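PDB 6N0S: ATPase associated with various cellular activities, AAA_5 from Staphylothermus marinus, which probably binds and hydrolyses ATP as the McrB motor of a restriction endonuclease, with this N-terminal EVE-like domain probably recognising nucleic acid. Local coordinates for residues A[6-10]-A[164-168]; A[49-53]-A[78-82]. All coordinates share one frame; numbering follows the deposited sequence.

Contact 1: residues A[6-10]-A[164-168]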
loop_
_atom_site.group_PDB
_atom_site.type_symbol
_atom_site.label_atom_id
_atom_site.label_comp_id
_atom_site.label_asym_id
_atom_site.label_seq_id
_atom_site.Cartn_x
_atom_site.Cartn_y
_atom_site.Cartn_z
ATOM N N ILE A 6 -8.301 7.061 -13.957
ATOM C CA ILE A 6 -7.653 7.035 -12.656
ATOM C C ILE A 6 -8.736 6.899 -11.606
ATOM O O ILE A 6 -9.820 7.479 -11.743
ATOM C CB ILE A 6 -6.815 8.302 -12.443
ATOM C CG1 ILE A 6 -7.679 9.560 -12.636
ATOM C CG2 ILE A 6 -5.661 8.346 -13.485
ATOM C CD1 ILE A 6 -6.968 10.837 -12.235
ATOM N N LEU A 7 -8.452 6.121 -10.574
ATOM C CA LEU A 7 -9.401 5.976 -9.486
ATOM C C LEU A 7 -9.600 7.309 -8.780
ATOM O O LEU A 7 -10.721 7.656 -8.391
ATOM C CB LEU A 7 -8.929 4.908 -8.505
ATOM C CG LEU A 7 -9.891 4.643 -7.360
ATOM C CD1 LEU A 7 -11.248 4.247 -7.934
ATOM C CD2 LEU A 7 -9.367 3.567 -6.440
ATOM N N GLY A 8 -8.532 8.076 -8.629
ATOM C CA GLY A 8 -8.657 9.395 -8.042
ATOM C C GLY A 8 -7.366 10.154 -8.228
ATOM O O GLY A 8 -6.417 9.681 -8.868
ATOM N N PHE A 9 -7.356 11.337 -7.629
ATOM C CA PHE A 9 -6.282 12.322 -7.755
ATOM C C PHE A 9 -6.158 12.963 -6.376
ATOM O O PHE A 9 -7.115 13.573 -5.900
ATOM C CB PHE A 9 -6.605 13.370 -8.843
ATOM C CG PHE A 9 -5.544 14.414 -8.998
ATOM C CD1 PHE A 9 -4.311 14.074 -9.519
ATOM C CD2 PHE A 9 -5.757 15.717 -8.577
ATOM C CE1 PHE A 9 -3.311 15.014 -9.643
ATOM C CE2 PHE A 9 -4.749 16.681 -8.699
ATOM C CZ PHE A 9 -3.529 16.325 -9.233
ATOM N N SER A 10 -5.045 12.739 -5.672
ATOM C CA SER A 10 -4.996 13.190 -4.287
ATOM C C SER A 10 -3.576 13.135 -3.763
ATOM O O SER A 10 -2.750 12.328 -4.210
ATOM C CB SER A 10 -5.896 12.346 -3.372
ATOM O OG SER A 10 -5.862 12.801 -2.021
ATOM N N ARG A 164 -9.945 -3.268 -3.606
ATOM C CA ARG A 164 -8.936 -2.279 -3.944
ATOM C C ARG A 164 -7.658 -2.532 -3.175
ATOM O O ARG A 164 -7.679 -3.087 -2.086
ATOM C CB ARG A 164 -9.434 -0.874 -3.610
ATOM C CG ARG A 164 -10.739 -0.489 -4.312
ATOM C CD ARG A 164 -10.521 -0.181 -5.729
ATOM N NE ARG A 164 -11.751 0.299 -6.355
ATOM C CZ ARG A 164 -11.826 0.615 -7.646
ATOM N NH1 ARG A 164 -10.741 0.495 -8.427
ATOM N NH2 ARG A 164 -12.979 1.022 -8.169
ATOM N N TYR A 165 -6.552 -2.025 -3.713
ATOM C CA TYR A 165 -5.277 -2.012 -3.015
ATOM C C TYR A 165 -4.877 -0.606 -2.586
ATOM O O TYR A 165 -4.469 -0.403 -1.446
ATOM C CB TYR A 165 -4.173 -2.643 -3.903
ATOM C CG TYR A 165 -2.763 -2.524 -3.327
ATOM C CD1 TYR A 165 -2.472 -2.921 -2.033
ATOM C CD2 TYR A 165 -1.731 -1.997 -4.091
ATOM C CE1 TYR A 165 -1.204 -2.793 -1.525
ATOM C CE2 TYR A 165 -0.472 -1.858 -3.586
ATOM C CZ TYR A 165 -0.210 -2.262 -2.304
ATOM O OH TYR A 165 1.052 -2.120 -1.788
ATOM N N LEU A 166 -4.989 0.380 -3.463
ATOM C CA LEU A 166 -4.700 1.772 -3.132
ATOM C C LEU A 166 -5.910 2.635 -3.444
ATOM O O LEU A 166 -6.432 2.580 -4.562
ATOM C CB LEU A 166 -3.504 2.279 -3.918
ATOM C CG LEU A 166 -2.217 1.523 -3.662
ATOM C CD1 LEU A 166 -1.155 1.812 -4.744
ATOM C CD2 LEU A 166 -1.728 1.913 -2.290
ATOM N N VAL A 167 -6.366 3.411 -2.460
ATOM C CA VAL A 167 -7.506 4.292 -2.702
ATOM C C VAL A 167 -7.177 5.720 -2.275
ATOM O O VAL A 167 -6.464 5.930 -1.278
ATOM C CB VAL A 167 -8.768 3.785 -1.978
ATOM C CG1 VAL A 167 -9.227 2.427 -2.574
ATOM C CG2 VAL A 167 -8.501 3.653 -0.486
ATOM N N PRO A 168 -7.689 6.710 -2.996
ATOM C CA PRO A 168 -7.488 8.113 -2.642
ATOM C C PRO A 168 -8.429 8.511 -1.524
ATOM O O PRO A 168 -9.554 8.023 -1.452
ATOM C CB PRO A 168 -7.858 8.834 -3.955
ATOM C CG PRO A 168 -8.954 8.005 -4.478
ATOM C CD PRO A 168 -8.632 6.578 -4.121
#
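L7 and G8 run beside V167 and P168, the two segments heading 33° apart and the G8 and P168 CA atoms 5.7 Å from each other. In this PUA-like EVE domain the contact lays the loop before strand 12-17 along strand 166-169, which ends the five-stranded mixed sheet and pairs antiparallel with 12-17 itself. No polar pair spans the two segments; apolar atoms do most of the joining. L7 carries the largest share: with CG anti to its backbone N (chi1 -177°), CD2 is set against the strand residues and CD1 against R164. CD2 rests 3.6 Å from the carbonyl O of L166 and also touches V167 CG1 at 4.0 Å. The other methyl, CD1, lies over one face of the R164 guanidinium, 3.5 Å above its plane and displaced toward the rim. A bend at chi2 (-75°) turns the arginine chain so that this flat group meets L7, while its NH1 makes a salt bridge to E41 of helix 39-52 and a weak, long ion pair to a bound sulfate. With an alanine in place of R164, E41 would probably lose its charged mate and L7 CD1 the flat group beneath it. E41 also accepts the backbone N-H groups of Y165 and L166, anchoring the start of the strand to the helix. Farther along, the P168 ring fills the direction in which a CB of G8 would point, bringing its CG 3.8 Å from G8 CA. S10 OG bonds to I169 O, and S10 CB sits 4.1 Å from P168 CB.

Contact 2: residues A[49-53]-A[78-82]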
loop_
_atom_site.group_PDB
_atom_site.type_symbol
_atom_site.label_atom_id
_atom_site.label_comp_id
_atom_site.label_asym_id
_atom_site.label_seq_id
_atom_site.Cartn_x
_atom_site.Cartn_y
_atom_site.Cartn_z
ATOM N N LEU A 49 1.540 11.587 -7.703
ATOM C CA LEU A 49 2.918 11.842 -7.307
ATOM C C LEU A 49 3.536 12.911 -8.187
ATOM O O LEU A 49 4.264 13.787 -7.699
ATOM C CB LEU A 49 3.741 10.562 -7.392
ATOM C CG LEU A 49 5.218 10.744 -7.086
ATOM C CD1 LEU A 49 5.371 11.185 -5.660
ATOM C CD2 LEU A 49 5.972 9.479 -7.325
ATOM N N GLU A 50 3.261 12.839 -9.496
ATOM C CA GLU A 50 3.811 13.800 -10.447
ATOM C C GLU A 50 3.356 15.211 -10.114
ATOM O O GLU A 50 4.157 16.149 -10.120
ATOM C CB GLU A 50 3.394 13.414 -11.872
ATOM C CG GLU A 50 4.062 14.203 -13.007
ATOM C CD GLU A 50 3.134 14.443 -14.226
ATOM O OE1 GLU A 50 3.007 15.610 -14.678
ATOM O OE2 GLU A 50 2.533 13.463 -14.725
ATOM N N LYS A 51 2.077 15.383 -9.799
ATOM C CA LYS A 51 1.580 16.713 -9.495
ATOM C C LYS A 51 1.924 17.168 -8.073
ATOM O O LYS A 51 2.166 18.358 -7.866
ATOM C CB LYS A 51 0.068 16.777 -9.725
ATOM C CG LYS A 51 -0.351 16.560 -11.185
ATOM C CD LYS A 51 0.487 17.419 -12.147
ATOM C CE LYS A 51 -0.299 17.951 -13.312
ATOM N NZ LYS A 51 0.494 19.003 -14.025
ATOM N N PHE A 52 1.976 16.276 -7.080
ATOM C CA PHE A 52 2.175 16.735 -5.709
ATOM C C PHE A 52 3.602 16.588 -5.195
ATOM O O PHE A 52 3.927 17.181 -4.164
ATOM C CB PHE A 52 1.229 15.997 -4.768
ATOM C CG PHE A 52 -0.207 16.322 -4.980
ATOM C CD1 PHE A 52 -0.734 17.505 -4.519
ATOM C CD2 PHE A 52 -1.034 15.430 -5.630
ATOM C CE1 PHE A 52 -2.068 17.805 -4.704
ATOM C CE2 PHE A 52 -2.345 15.705 -5.817
ATOM C CZ PHE A 52 -2.881 16.914 -5.358
ATOM N N GLY A 53 4.453 15.808 -5.860
ATOM C CA GLY A 53 5.836 15.653 -5.446
ATOM C C GLY A 53 6.042 14.675 -4.302
ATOM O O GLY A 53 6.989 13.878 -4.304
ATOM N N VAL A 78 5.459 8.121 3.703
ATOM C CA VAL A 78 5.609 9.157 2.689
ATOM C C VAL A 78 6.107 8.499 1.408
ATOM O O VAL A 78 7.020 7.666 1.438
ATOM C CB VAL A 78 6.584 10.266 3.155
ATOM C CG1 VAL A 78 6.813 11.279 2.070
ATOM C CG2 VAL A 78 6.034 10.982 4.378
ATOM N N LEU A 79 5.488 8.853 0.293
ATOM C CA LEU A 79 5.887 8.393 -1.031
ATOM C C LEU A 79 6.398 9.605 -1.810
ATOM O O LEU A 79 5.602 10.445 -2.243
ATOM C CB LEU A 79 4.696 7.730 -1.726
ATOM C CG LEU A 79 4.795 7.472 -3.226
ATOM C CD1 LEU A 79 6.000 6.792 -3.543
ATOM C CD2 LEU A 79 3.617 6.628 -3.714
ATOM N N SER A 80 7.712 9.683 -2.004
ATOM C CA SER A 80 8.366 10.881 -2.520
ATOM C C SER A 80 9.025 10.599 -3.859
ATOM O O SER A 80 9.501 9.494 -4.111
ATOM C CB SER A 80 9.437 11.400 -1.564
ATOM O OG SER A 80 10.633 10.644 -1.706
ATOM N N LYS A 81 9.050 11.623 -4.719
ATOM C CA LYS A 81 9.672 11.477 -6.026
ATOM C C LYS A 81 11.165 11.240 -5.899
ATOM O O LYS A 81 11.743 10.475 -6.682
ATOM C CB LYS A 81 9.377 12.720 -6.878
ATOM C CG LYS A 81 9.354 12.451 -8.394
ATOM C CD LYS A 81 8.999 13.706 -9.205
ATOM C CE LYS A 81 7.551 14.179 -9.001
ATOM N NZ LYS A 81 7.251 15.385 -9.849
ATOM N N GLU A 82 11.792 11.868 -4.900
ATOM C CA GLU A 82 13.209 11.665 -4.628
ATOM C C GLU A 82 13.528 10.198 -4.336
ATOM O O GLU A 82 14.555 9.677 -4.789
ATOM C CB GLU A 82 13.612 12.564 -3.457
ATOM C CG GLU A 82 14.991 12.321 -2.895
ATOM C CD GLU A 82 14.989 12.307 -1.371
ATOM O OE1 GLU A 82 14.573 13.321 -0.760
ATOM O OE2 GLU A 82 15.380 11.276 -0.782
#
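K81 bonds twice at the C-terminal end of helix 39-52, once to a helix carbonyl and once to the residue just after it. Its backbone N donates to G53 O over 3.1 Å, with an N-H...O angle of 153°. Its side-chain NZ reaches back to E50 O at 3.2 Å, arriving to one side of that carbonyl, tilted 18° from its plane. A bend at chi3 (-68°) in an otherwise extended chain turns the ammonium in to this carbonyl and lays CE 3.6 Å from L49 O, which itself takes the N-H of G53 in the last helical turn. A positive charge placed against these C-terminal carbonyls would probably be favoured by the helix dipole. G53, the first residue to leave the helix, has positive phi, and it leads directly into strand 54-61, which forms an antiparallel pair with 72-80. Backbone bonds join L55 and L79 in that pair, and the K81 N to G53 O bond continues the same register by two residues. Inward from the lysine, L49 points its CD1 at the backbone of strand 72-80, 3.5 Å from L79 O, and more loosely meets L79 CG at 4.5 Å. L79 packs onward against L55 and I57 of strand 54-61.

Overall arrangement
Contacts 1 and 2 lie 15 Å apart between centres and meet different ends of helix 39-52: the first through S40 and E41 near its start, the second through its last turn. Both reach the same sheet, contact 1 at outer strand 166-169 and contact 2 at 72-80, with strands 12-17 and 54-61 in between. Contact 2 falls within the chain span that separates 6-10 from 164-168. They also touch directly: F52 CE2 comes 3.5 Å from S10 C and 3.7 Å from F9 CZ, the two phenylalanine rings inclined by about 35°. The bound sulfate, probably from the crystallisation liquor, is at contact 1, about 4 Å between its nearest atom and that of the R164 side chain.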